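Local coordinates for malonyl CoA-acyl carrier protein transacylase (Staphylococcus aureus, PDB 3IM9) that transfers the malonyl group from malonyl-CoA to holo acyl carrier protein, supplying malonyl-[ACP] for fatty acid biosynthesis, at residues Q71-L75 / L98-S102; L75-S79 / F112-V116; V134-V140 / I173-K179. All coordinates share one frame. Numbering follows the deposited sequence.

Interaction 1: residues Q71-L75 / L98-S102; sequences QPALL and LGEYS. With CA (calcium ion), chain B.
Just behind the probable nucleophile elbow, whose Ser97 is probably the active-site serine, the chain enters helix 99-106 and packs on helix 67-84. Build 71-75 as helix, kinked at Pro72, with Leu75 N hydrogen-bonded to Gln71 O (3.0 Å); in 98-102, Tyr101 N reaches Leu98 O (2.8 Å). Leu98 CA lies 6.2 Å from Gln71 CA, and Leu75 CA 5.6 Å from Ser102 CA, so the two runs advance together. Leu98 (chi1 t, chi2 m) pushes between Gln71 and Leu74: its CD2 is 3.6 Å from Gln71 CB, its CD1 3.6 Å from Leu74 CB. Leu75 (t, p) answers with CD1 3.4 Å from Ser102 OG and 3.9 Å from Tyr101 CB. No hydrogen bond crosses; the Gln71 amide turns instead to Arg122 and Thr67. Tyr101 (chi1 m) starts toward helix 67-84, but its ring leads off and its OH binds calcium at 2.7 Å, alongside Met253 and Gln256. Strand 92-95, Ser97 and helix 99-106 form a strand–nucleophile elbow–helix unit consistent with the acyl transferase fold.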
ATOM      1  N   GLN A  71       9.031  -1.611  -4.078  1.00  8.60           N
ATOM      2  CA  GLN A  71       8.409  -0.326  -3.659  1.00  8.76           C
ATOM      3  C   GLN A  71       8.545   0.780  -4.737  1.00  7.54           C
ATOM      4  O   GLN A  71       7.534   1.360  -5.132  1.00  8.83           O
ATOM      5  CB  GLN A  71       8.893   0.124  -2.303  1.00  9.59           C
ATOM      6  CG  GLN A  71       8.389  -0.844  -1.183  1.00  8.84           C
ATOM      7  CD  GLN A  71       8.653  -0.342   0.201  1.00  8.79           C
ATOM      8  OE1 GLN A  71       8.548   0.871   0.484  1.00  8.97           O
ATOM      9  NE2 GLN A  71       9.042  -1.271   1.125  1.00  9.38           N
ATOM     10  N   PRO A  72       9.760   1.087  -5.200  1.00  8.58           N
ATOM     11  CA  PRO A  72       9.846   2.100  -6.259  1.00  9.48           C
ATOM     12  C   PRO A  72       9.212   1.596  -7.543  1.00  9.92           C
ATOM     13  O   PRO A  72       8.651   2.435  -8.271  1.00  9.55           O
ATOM     14  CB  PRO A  72      11.392   2.301  -6.473  1.00 10.40           C
ATOM     15  CG  PRO A  72      12.032   1.085  -5.806  1.00 10.43           C
ATOM     16  CD  PRO A  72      11.088   0.723  -4.660  1.00  9.18           C
ATOM     17  N   ALA A  73       9.187   0.277  -7.794  1.00  8.02           N
ATOM     18  CA  ALA A  73       8.495  -0.189  -9.012  1.00  9.45           C
ATOM     19  C   ALA A  73       6.997   0.086  -8.986  1.00  9.17           C
ATOM     20  O   ALA A  73       6.423   0.559  -9.964  1.00  9.93           O
ATOM     21  CB  ALA A  73       8.736  -1.730  -9.089  1.00  9.10           C
ATOM     22  N   LEU A  74       6.342  -0.138  -7.862  1.00  8.71           N
ATOM     23  CA  LEU A  74       4.916   0.086  -7.733  1.00  9.52           C
ATOM     24  C   LEU A  74       4.630   1.583  -7.771  1.00  8.38           C
ATOM     25  O   LEU A  74       3.647   1.963  -8.422  1.00  9.10           O
ATOM     26  CB  LEU A  74       4.432  -0.505  -6.392  1.00  9.95           C
ATOM     27  CG  LEU A  74       4.302  -2.035  -6.367  1.00 10.90           C
ATOM     28  CD1 LEU A  74       4.313  -2.551  -4.902  1.00 12.67           C
ATOM     29  CD2 LEU A  74       3.038  -2.498  -7.081  1.00 13.25           C
ATOM     30  N   LEU A  75       5.394   2.381  -7.010  1.00  9.21           N
ATOM     31  CA  LEU A  75       5.183   3.835  -7.103  1.00  9.77           C
ATOM     32  C   LEU A  75       5.297   4.330  -8.537  1.00  9.54           C
ATOM     33  O   LEU A  75       4.475   5.179  -8.958  1.00  9.06           O
ATOM     34  CB  LEU A  75       6.204   4.543  -6.177  1.00  7.22           C
ATOM     35  CG  LEU A  75       5.954   6.057  -6.119  1.00 10.61           C
ATOM     36  CD1 LEU A  75       4.945   6.359  -5.035  1.00 12.68           C
ATOM     37  CD2 LEU A  75       7.272   6.718  -5.738  1.00 10.63           C
ATOM     38  N   LEU A  98       2.957   0.755   0.955  1.00  8.19           N
ATOM     39  CA  LEU A  98       3.660   1.520  -0.082  1.00  8.28           C
ATOM     40  C   LEU A  98       2.657   2.448  -0.829  1.00  8.17           C
ATOM     41  O   LEU A  98       3.005   3.576  -1.231  1.00  8.71           O
ATOM     42  CB  LEU A  98       4.329   0.488  -1.020  1.00  8.11           C
ATOM     43  CG  LEU A  98       5.081   1.092  -2.238  1.00  9.81           C
ATOM     44  CD1 LEU A  98       4.127   1.500  -3.426  1.00  9.22           C
ATOM     45  CD2 LEU A  98       6.059   2.215  -1.841  1.00  9.13           C
ATOM     46  N   GLY A  99       1.491   1.915  -1.138  1.00  6.82           N
ATOM     47  CA  GLY A  99       0.512   2.670  -1.908  1.00  8.45           C
ATOM     48  C   GLY A  99       0.198   4.056  -1.352  1.00  9.14           C
ATOM     49  O   GLY A  99      -0.240   4.924  -2.109  1.00  8.37           O
ATOM     50  N   GLU A 100       0.387   4.244  -0.023  1.00  7.62           N
ATOM     51  CA  GLU A 100       0.107   5.562   0.538  1.00  8.61           C
ATOM     52  C   GLU A 100       1.036   6.581  -0.096  1.00  9.95           C
ATOM     53  O   GLU A 100       0.646   7.757  -0.193  1.00 10.46           O
ATOM     54  CB  GLU A 100       0.283   5.489   2.069  1.00  9.78           C
ATOM     55  CG  GLU A 100      -0.212   6.798   2.817  1.00  9.65           C
ATOM     56  CD  GLU A 100      -0.648   6.498   4.203  1.00  9.57           C
ATOM     57  OE1 GLU A 100      -1.337   5.480   4.416  1.00 12.20           O
ATOM     58  OE2 GLU A 100      -0.304   7.326   5.086  1.00 12.86           O
ATOM     59  N   TYR A 101       2.250   6.180  -0.485  1.00  9.10           N
ATOM     60  CA  TYR A 101       3.192   7.127  -1.170  1.00  9.10           C
ATOM     61  C   TYR A 101       2.647   7.511  -2.525  1.00 10.10           C
ATOM     62  O   TYR A 101       2.865   8.657  -2.977  1.00 10.20           O
ATOM     63  CB  TYR A 101       4.585   6.565  -1.183  1.00  9.36           C
ATOM     64  CG  TYR A 101       5.166   6.553   0.188  1.00  9.75           C
ATOM     65  CD1 TYR A 101       5.031   5.441   1.053  1.00  9.55           C
ATOM     66  CD2 TYR A 101       5.894   7.667   0.644  1.00 10.24           C
ATOM     67  CE1 TYR A 101       5.545   5.426   2.368  1.00 10.19           C
ATOM     68  CE2 TYR A 101       6.401   7.694   1.956  1.00 10.85           C
ATOM     69  CZ  TYR A 101       6.218   6.592   2.781  1.00  9.80           C
ATOM     70  OH  TYR A 101       6.737   6.673   4.068  1.00 12.45           O
ATOM     71  N   SER A 102       2.010   6.611  -3.253  1.00  8.72           N
ATOM     72  CA  SER A 102       1.385   6.978  -4.488  1.00  8.94           C
ATOM     73  C   SER A 102       0.281   8.001  -4.214  1.00 10.30           C
ATOM     74  O   SER A 102       0.097   8.912  -5.014  1.00 11.06           O
ATOM     75  CB  SER A 102       0.805   5.720  -5.123  1.00  8.58           C
ATOM     76  OG  SER A 102       1.899   4.825  -5.428  1.00  9.62           O
TER
HETATM   77 CA    CA B 601       6.019   4.697   5.743  1.00 27.15          CA

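Interaction 2: residues L75-S79 / F112-V116; sequences LTHSS and FEDAV
Two helices of the acyl transferase domain, 67-84 and 112-128, pack nearly antiparallel here: the axes of 75-79 and 112-116 come within 10.9 Å at 155°. Leu75 CA faces Val116 CA at 6.7 Å, and one turn on Ser79 CA faces Phe112 CA at 7.4 Å. The main bump from the first helix is Leu75 (chi1 t, chi2 p). Its CD2 settles into the hollow between Phe112, Ala115 and Val116, 4.0 Å from Phe112 CE1, 3.7 Å from Ala115 CB and 3.9 Å from Val116 CB; the small alanine leaves room for it. Coming the other way, Phe112 (chi1 t) slides its ring edge among Leu75, Thr76 and Ser79. Thr76 OG1, hydrogen-bonded to Pro72 O, lies 3.4 Å from Phe112 CZ and 3.8 Å from Val116 CG2. Leu41 and Ala44 of helix 35-47 touch Thr76, and Val105 of helix 99-106 touches Ser79 and Ala115. Ser79 (chi1 m) gives its hydroxyl to Leu75 O, OG to O 2.8 Å, which sets that same OG 3.4 Å from Phe112 CD1.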
ATOM      1  N   LEU A  75       5.394   2.381  -7.010  1.00  9.21           N
ATOM      2  CA  LEU A  75       5.183   3.835  -7.103  1.00  9.77           C
ATOM      3  C   LEU A  75       5.297   4.330  -8.537  1.00  9.54           C
ATOM      4  O   LEU A  75       4.475   5.179  -8.958  1.00  9.06           O
ATOM      5  CB  LEU A  75       6.204   4.543  -6.177  1.00  7.22           C
ATOM      6  CG  LEU A  75       5.954   6.057  -6.119  1.00 10.61           C
ATOM      7  CD1 LEU A  75       4.945   6.359  -5.035  1.00 12.68           C
ATOM      8  CD2 LEU A  75       7.272   6.718  -5.738  1.00 10.63           C
ATOM      9  N   THR A  76       6.325   3.820  -9.247  1.00  9.88           N
ATOM     10  CA  THR A  76       6.563   4.284 -10.601  1.00 10.98           C
ATOM     11  C   THR A  76       5.401   3.877 -11.506  1.00  9.55           C
ATOM     12  O   THR A  76       4.878   4.719 -12.302  1.00 11.11           O
ATOM     13  CB  THR A  76       7.820   3.660 -11.118  1.00  9.82           C
ATOM     14  OG1 THR A  76       8.888   4.225 -10.309  1.00 11.73           O
ATOM     15  CG2 THR A  76       8.087   4.062 -12.588  1.00 10.29           C
ATOM     16  N   HIS A  77       4.894   2.641 -11.408  1.00  8.95           N
ATOM     17  CA  HIS A  77       3.808   2.192 -12.282  1.00  9.36           C
ATOM     18  C   HIS A  77       2.535   2.982 -11.985  1.00 10.12           C
ATOM     19  O   HIS A  77       1.907   3.536 -12.905  1.00 11.27           O
ATOM     20  CB  HIS A  77       3.571   0.711 -12.005  1.00  8.70           C
ATOM     21  CG  HIS A  77       2.626   0.040 -12.982  1.00 10.82           C
ATOM     22  ND1 HIS A  77       2.058   0.620 -14.110  1.00 16.68           N
ATOM     23  CD2 HIS A  77       2.212  -1.238 -12.924  1.00  7.80           C
ATOM     24  CE1 HIS A  77       1.337  -0.325 -14.728  1.00 10.49           C
ATOM     25  NE2 HIS A  77       1.400  -1.444 -13.996  1.00 15.12           N
ATOM     26  N   SER A  78       2.149   3.123 -10.724  1.00  8.69           N
ATOM     27  CA  SER A  78       0.948   3.849 -10.380  1.00  9.45           C
ATOM     28  C   SER A  78       1.058   5.328 -10.780  1.00  8.45           C
ATOM     29  O   SER A  78       0.081   5.908 -11.280  1.00 10.70           O
ATOM     30  CB  SER A  78       0.653   3.752  -8.870  1.00 10.46           C
ATOM     31  OG  SER A  78       0.157   2.438  -8.558  1.00 10.59           O
ATOM     32  N   SER A  79       2.250   5.911 -10.569  1.00  9.30           N
ATOM     33  CA  SER A  79       2.390   7.362 -10.891  1.00 11.81           C
ATOM     34  C   SER A  79       2.389   7.544 -12.404  1.00 10.91           C
ATOM     35  O   SER A  79       1.974   8.626 -12.892  1.00 11.97           O
ATOM     36  CB  SER A  79       3.698   7.869 -10.308  1.00 10.62           C
ATOM     37  OG  SER A  79       3.615   7.864  -8.842  1.00 12.00           O
ATOM     38  N   PHE A 112       7.041  13.276  -7.590  1.00 12.67           N
ATOM     39  CA  PHE A 112       7.353  11.882  -7.879  1.00 12.27           C
ATOM     40  C   PHE A 112       8.840  11.616  -7.599  1.00 12.58           C
ATOM     41  O   PHE A 112       9.190  10.563  -7.063  1.00 11.35           O
ATOM     42  CB  PHE A 112       7.073  11.577  -9.376  1.00 12.61           C
ATOM     43  CG  PHE A 112       7.534  10.209  -9.746  1.00 11.74           C
ATOM     44  CD1 PHE A 112       6.809   9.053  -9.262  1.00 11.25           C
ATOM     45  CD2 PHE A 112       8.741  10.044 -10.423  1.00 11.84           C
ATOM     46  CE1 PHE A 112       7.362   7.790  -9.549  1.00 11.72           C
ATOM     47  CE2 PHE A 112       9.239   8.781 -10.733  1.00 10.31           C
ATOM     48  CZ  PHE A 112       8.520   7.617 -10.229  1.00 10.95           C
ATOM     49  N   GLU A 113       9.792  12.484  -8.001  1.00 12.53           N
ATOM     50  CA  GLU A 113      11.213  12.199  -7.832  1.00 13.75           C
ATOM     51  C   GLU A 113      11.573  12.138  -6.371  1.00 12.68           C
ATOM     52  O   GLU A 113      12.353  11.231  -5.987  1.00 13.16           O
ATOM     53  CB  GLU A 113      12.093  13.406  -8.380  1.00 16.01           C
ATOM     54  CG  GLU A 113      12.448  13.291  -9.807  1.00 21.88           C
ATOM     55  CD  GLU A 113      13.216  14.554 -10.282  1.00 19.50           C
ATOM     56  OE1 GLU A 113      12.638  15.673 -10.191  1.00 24.67           O
ATOM     57  OE2 GLU A 113      14.370  14.350 -10.744  1.00 19.90           O
ATOM     58  N   ASP A 114      10.951  12.976  -5.531  1.00 12.64           N
ATOM     59  CA  ASP A 114      11.240  12.892  -4.070  1.00 11.58           C
ATOM     60  C   ASP A 114      10.655  11.526  -3.562  1.00 10.20           C
ATOM     61  O   ASP A 114      11.347  10.813  -2.795  1.00 11.33           O
ATOM     62  CB  ASP A 114      10.553  14.018  -3.258  1.00 11.13           C
ATOM     63  CG  ASP A 114      11.172  15.400  -3.527  1.00 14.99           C
ATOM     64  OD1 ASP A 114      12.138  15.498  -4.264  1.00 15.14           O
ATOM     65  OD2 ASP A 114      10.651  16.335  -2.864  1.00 18.11           O
ATOM     66  N   ALA A 115       9.402  11.232  -3.902  1.00 10.09           N
ATOM     67  CA  ALA A 115       8.738   9.968  -3.401  1.00 10.89           C
ATOM     68  C   ALA A 115       9.433   8.723  -3.868  1.00  9.87           C
ATOM     69  O   ALA A 115       9.553   7.750  -3.103  1.00 10.40           O
ATOM     70  CB  ALA A 115       7.331   9.954  -3.876  1.00 11.15           C
ATOM     71  N   VAL A 116      10.009   8.715  -5.081  1.00  9.98           N
ATOM     72  CA  VAL A 116      10.644   7.452  -5.567  1.00  9.51           C
ATOM     73  C   VAL A 116      11.945   7.185  -4.771  1.00  9.21           C
ATOM     74  O   VAL A 116      12.293   6.063  -4.429  1.00 10.00           O
ATOM     75  CB  VAL A 116      10.835   7.412  -7.130  1.00 10.95           C
ATOM     76  CG1 VAL A 116      12.085   8.220  -7.571  1.00 12.71           C
ATOM     77  CG2 VAL A 116      10.950   5.951  -7.559  1.00 11.55           C
TER

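Interaction 3: residues V134-V140 / I173-K179; sequences VGSMAAV and IVVSGHK
Ser136, Lys179 and Val140 bury the most surface between 134-140 and 173-179. Strands 135-140 and 173-176 run antiparallel, axes 4.5 Å apart at 155°. Ser136 makes a hydrogen-bonded pair with Gly177: Ser136 N to Gly177 O is 2.9 Å, Gly177 N to Ser136 O 3.1 Å. Ser136 CB lies 3.9 Å from Lys179 CG. Gly177, at phi/psi 157/-153, is where segment 173-179 turns a corner; a side chain there would jam against the preceding carbonyl. His178 then takes the N-cap position of helix 179-188, and Lys179 N donates to Val134 O (2.8 Å). The Lys179 side chain, trans through chi3, then turning at chi4 (m), brings NZ to a salt bridge with Asp183. These strands sit centrally in the mixed sheet of the smaller, ferredoxin-like subdomain of the FabD fold, between strands 196-199 and 162-169. Farther along, Ala138 pairs with Val175 (Ala138 N to Val175 O 2.9 Å, Val175 N to Ala138 O 2.8 Å) and Val140 with Ile173 (Val140 N to Ile173 O 2.8 Å, Ile173 N to Val140 O 3.0 Å). Val140 (chi1 t) brings CG2 to 4.0 Å from Val175 CG1 on the face packed by helices 145-155 and 179-188. On the other face Met137 (chi1 m, chi2 t) sets CE 3.8 Å from Val174 CG1; its side chain is about 5 Å from that of His207, probably the active-site histidine.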
ATOM      1  N   VAL A 134      14.389 -13.948  11.421  1.00 13.08           N
ATOM      2  CA  VAL A 134      13.997 -13.357  12.738  1.00 13.04           C
ATOM      3  C   VAL A 134      12.512 -12.997  12.719  1.00 12.14           C
ATOM      4  O   VAL A 134      11.807 -13.240  13.704  1.00 12.73           O
ATOM      5  CB  VAL A 134      14.865 -12.141  13.014  1.00 14.61           C
ATOM      6  CG1 VAL A 134      14.378 -11.385  14.200  1.00 14.97           C
ATOM      7  CG2 VAL A 134      16.344 -12.650  13.343  1.00 15.00           C
ATOM      8  N   GLY A 135      12.055 -12.306  11.653  1.00  9.72           N
ATOM      9  CA  GLY A 135      10.637 -11.816  11.636  1.00 10.78           C
ATOM     10  C   GLY A 135       9.986 -12.182  10.346  1.00 11.78           C
ATOM     11  O   GLY A 135      10.639 -12.351   9.274  1.00 14.01           O
ATOM     12  N   SER A 136       8.674 -12.328  10.430  1.00  9.83           N
ATOM     13  CA  SER A 136       7.956 -12.691   9.212  1.00 11.26           C
ATOM     14  C   SER A 136       6.495 -12.223   9.295  1.00  9.14           C
ATOM     15  O   SER A 136       6.121 -11.496  10.224  1.00  9.18           O
ATOM     16  CB  SER A 136       8.037 -14.226   9.093  1.00 14.10           C
ATOM     17  OG  SER A 136       7.559 -14.631   7.800  1.00 15.57           O
ATOM     18  N   MET A 137       5.682 -12.656   8.310  1.00  9.42           N
ATOM     19  CA  MET A 137       4.220 -12.250   8.235  1.00  8.49           C
ATOM     20  C   MET A 137       3.474 -13.446   7.739  1.00  8.20           C
ATOM     21  O   MET A 137       4.021 -14.304   7.028  1.00 10.28           O
ATOM     22  CB  MET A 137       3.977 -11.047   7.322  1.00 10.24           C
ATOM     23  CG  MET A 137       4.809  -9.785   7.748  1.00  8.17           C
ATOM     24  SD  MET A 137       4.499  -8.494   6.564  1.00 12.71           S
ATOM     25  CE  MET A 137       3.008  -7.784   7.253  1.00 12.10           C
ATOM     26  N   ALA A 138       2.164 -13.494   8.093  1.00  9.09           N
ATOM     27  CA  ALA A 138       1.324 -14.541   7.529  1.00  8.69           C
ATOM     28  C   ALA A 138      -0.084 -14.005   7.357  1.00  9.26           C
ATOM     29  O   ALA A 138      -0.584 -13.258   8.185  1.00  9.12           O
ATOM     30  CB  ALA A 138       1.270 -15.766   8.491  1.00  9.06           C
ATOM     31  N   ALA A 139      -0.741 -14.474   6.291  1.00 10.13           N
ATOM     32  CA  ALA A 139      -2.156 -14.074   6.109  1.00 10.01           C
ATOM     33  C   ALA A 139      -3.061 -15.083   6.825  1.00  8.85           C
ATOM     34  O   ALA A 139      -3.008 -16.269   6.546  1.00 10.77           O
ATOM     35  CB  ALA A 139      -2.458 -14.049   4.598  1.00 10.96           C
ATOM     36  N   VAL A 140      -3.897 -14.548   7.701  1.00 10.35           N
ATOM     37  CA  VAL A 140      -4.898 -15.430   8.394  1.00  9.35           C
ATOM     38  C   VAL A 140      -6.231 -15.210   7.649  1.00 10.16           C
ATOM     39  O   VAL A 140      -6.736 -14.055   7.589  1.00 10.34           O
ATOM     40  CB  VAL A 140      -5.013 -15.054   9.852  1.00  9.10           C
ATOM     41  CG1 VAL A 140      -6.078 -15.955  10.511  1.00 10.37           C
ATOM     42  CG2 VAL A 140      -3.653 -15.112  10.573  1.00 11.18           C
ATOM     43  N   ILE A 173      -6.736 -11.019   7.449  1.00  9.95           N
ATOM     44  CA  ILE A 173      -5.937 -10.231   8.402  1.00 10.89           C
ATOM     45  C   ILE A 173      -4.533 -10.773   8.305  1.00 10.09           C
ATOM     46  O   ILE A 173      -4.323 -11.940   8.579  1.00 10.72           O
ATOM     47  CB  ILE A 173      -6.456 -10.358   9.880  1.00 10.41           C
ATOM     48  CG1 ILE A 173      -7.979  -9.952   9.997  1.00 16.14           C
ATOM     49  CG2 ILE A 173      -5.570  -9.500  10.803  1.00 11.07           C
ATOM     50  CD1 ILE A 173      -8.346  -8.621   9.482  1.00 17.56           C
ATOM     51  N   VAL A 174      -3.579  -9.908   7.909  1.00 10.70           N
ATOM     52  CA  VAL A 174      -2.190 -10.356   7.924  1.00  9.93           C
ATOM     53  C   VAL A 174      -1.631 -10.009   9.259  1.00  9.50           C
ATOM     54  O   VAL A 174      -1.831  -8.914   9.734  1.00 10.23           O
ATOM     55  CB  VAL A 174      -1.403  -9.602   6.794  1.00  8.76           C
ATOM     56  CG1 VAL A 174       0.055 -10.140   6.743  1.00 10.78           C
ATOM     57  CG2 VAL A 174      -2.022  -9.819   5.409  1.00 11.53           C
ATOM     58  N   VAL A 175      -0.921 -10.997   9.846  1.00  9.23           N
ATOM     59  CA  VAL A 175      -0.287 -10.794  11.132  1.00  9.14           C
ATOM     60  C   VAL A 175       1.257 -10.755  10.922  1.00  8.14           C
ATOM     61  O   VAL A 175       1.770 -11.189   9.871  1.00  9.05           O
ATOM     62  CB  VAL A 175      -0.608 -11.878  12.140  1.00  9.45           C
ATOM     63  CG1 VAL A 175      -2.189 -11.863  12.376  1.00 10.59           C
ATOM     64  CG2 VAL A 175      -0.185 -13.271  11.652  1.00  9.31           C
ATOM     65  N   SER A 176       1.961 -10.168  11.887  1.00  9.87           N
ATOM     66  CA  SER A 176       3.399  -9.962  11.734  1.00  8.93           C
ATOM     67  C   SER A 176       4.115 -10.028  13.052  1.00 10.30           C
ATOM     68  O   SER A 176       3.566  -9.664  14.096  1.00 10.53           O
ATOM     69  CB  SER A 176       3.577  -8.552  11.135  1.00 10.46           C
ATOM     70  OG  SER A 176       4.913  -8.289  10.898  1.00 11.90           O
ATOM     71  N   GLY A 177       5.363 -10.485  13.026  1.00  8.42           N
ATOM     72  CA  GLY A 177       6.135 -10.472  14.297  1.00  8.44           C
ATOM     73  C   GLY A 177       7.247 -11.494  14.245  1.00  8.38           C
ATOM     74  O   GLY A 177       7.806 -11.808  13.165  1.00  8.79           O
ATOM     75  N   HIS A 178       7.658 -12.006  15.416  1.00  9.67           N
ATOM     76  CA  HIS A 178       8.776 -12.988  15.399  1.00 11.02           C
ATOM     77  C   HIS A 178       8.436 -14.214  14.591  1.00 11.57           C
ATOM     78  O   HIS A 178       7.325 -14.760  14.723  1.00  9.62           O
ATOM     79  CB  HIS A 178       9.066 -13.360  16.863  1.00  8.97           C
ATOM     80  CG  HIS A 178       9.780 -12.258  17.576  1.00 10.56           C
ATOM     81  ND1 HIS A 178       9.118 -11.404  18.438  1.00 10.40           N
ATOM     82  CD2 HIS A 178      11.070 -11.817  17.505  1.00 14.46           C
ATOM     83  CE1 HIS A 178       9.965 -10.494  18.879  1.00 12.01           C
ATOM     84  NE2 HIS A 178      11.161 -10.724  18.340  1.00 15.32           N
ATOM     85  N   LYS A 179       9.410 -14.699  13.788  1.00 11.64           N
ATOM     86  CA  LYS A 179       9.105 -15.819  12.873  1.00 10.19           C
ATOM     87  C   LYS A 179       8.708 -17.091  13.634  1.00 10.15           C
ATOM     88  O   LYS A 179       7.885 -17.845  13.127  1.00 11.39           O
ATOM     89  CB  LYS A 179      10.296 -15.995  11.902  1.00 10.94           C
ATOM     90  CG  LYS A 179       9.981 -17.135  10.861  1.00 14.15           C
ATOM     91  CD  LYS A 179      11.107 -17.215   9.863  1.00 15.94           C
ATOM     92  CE  LYS A 179      10.702 -18.170   8.709  1.00 16.26           C
ATOM     93  NZ  LYS A 179      10.570 -19.602   9.180  1.00 15.79           N
TER

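Interactions 1 and 2 adjoin along helix 67-84, their centres about 6 Å apart, and Leu75 serves both: CD1 goes to helix 99-106, CD2 to helix 112-128. Pro72 CB and Val116 CG2, 3.8 Å apart, also join them. Both are buried side-chain packing with no hydrogen bond between segments. Interaction 3, its centre about 21 Å from that of interaction 1, joins two strands of the mixed sheet by backbone hydrogen bonds; its middle is buried, while Val134, His178 and Lys179 are partly exposed. Yet interactions 1 and 3 both border the probable catalytic pair: Leu98 lies nearer Ser97, Met137 nearer His207. Interaction 2 sits farther from that site.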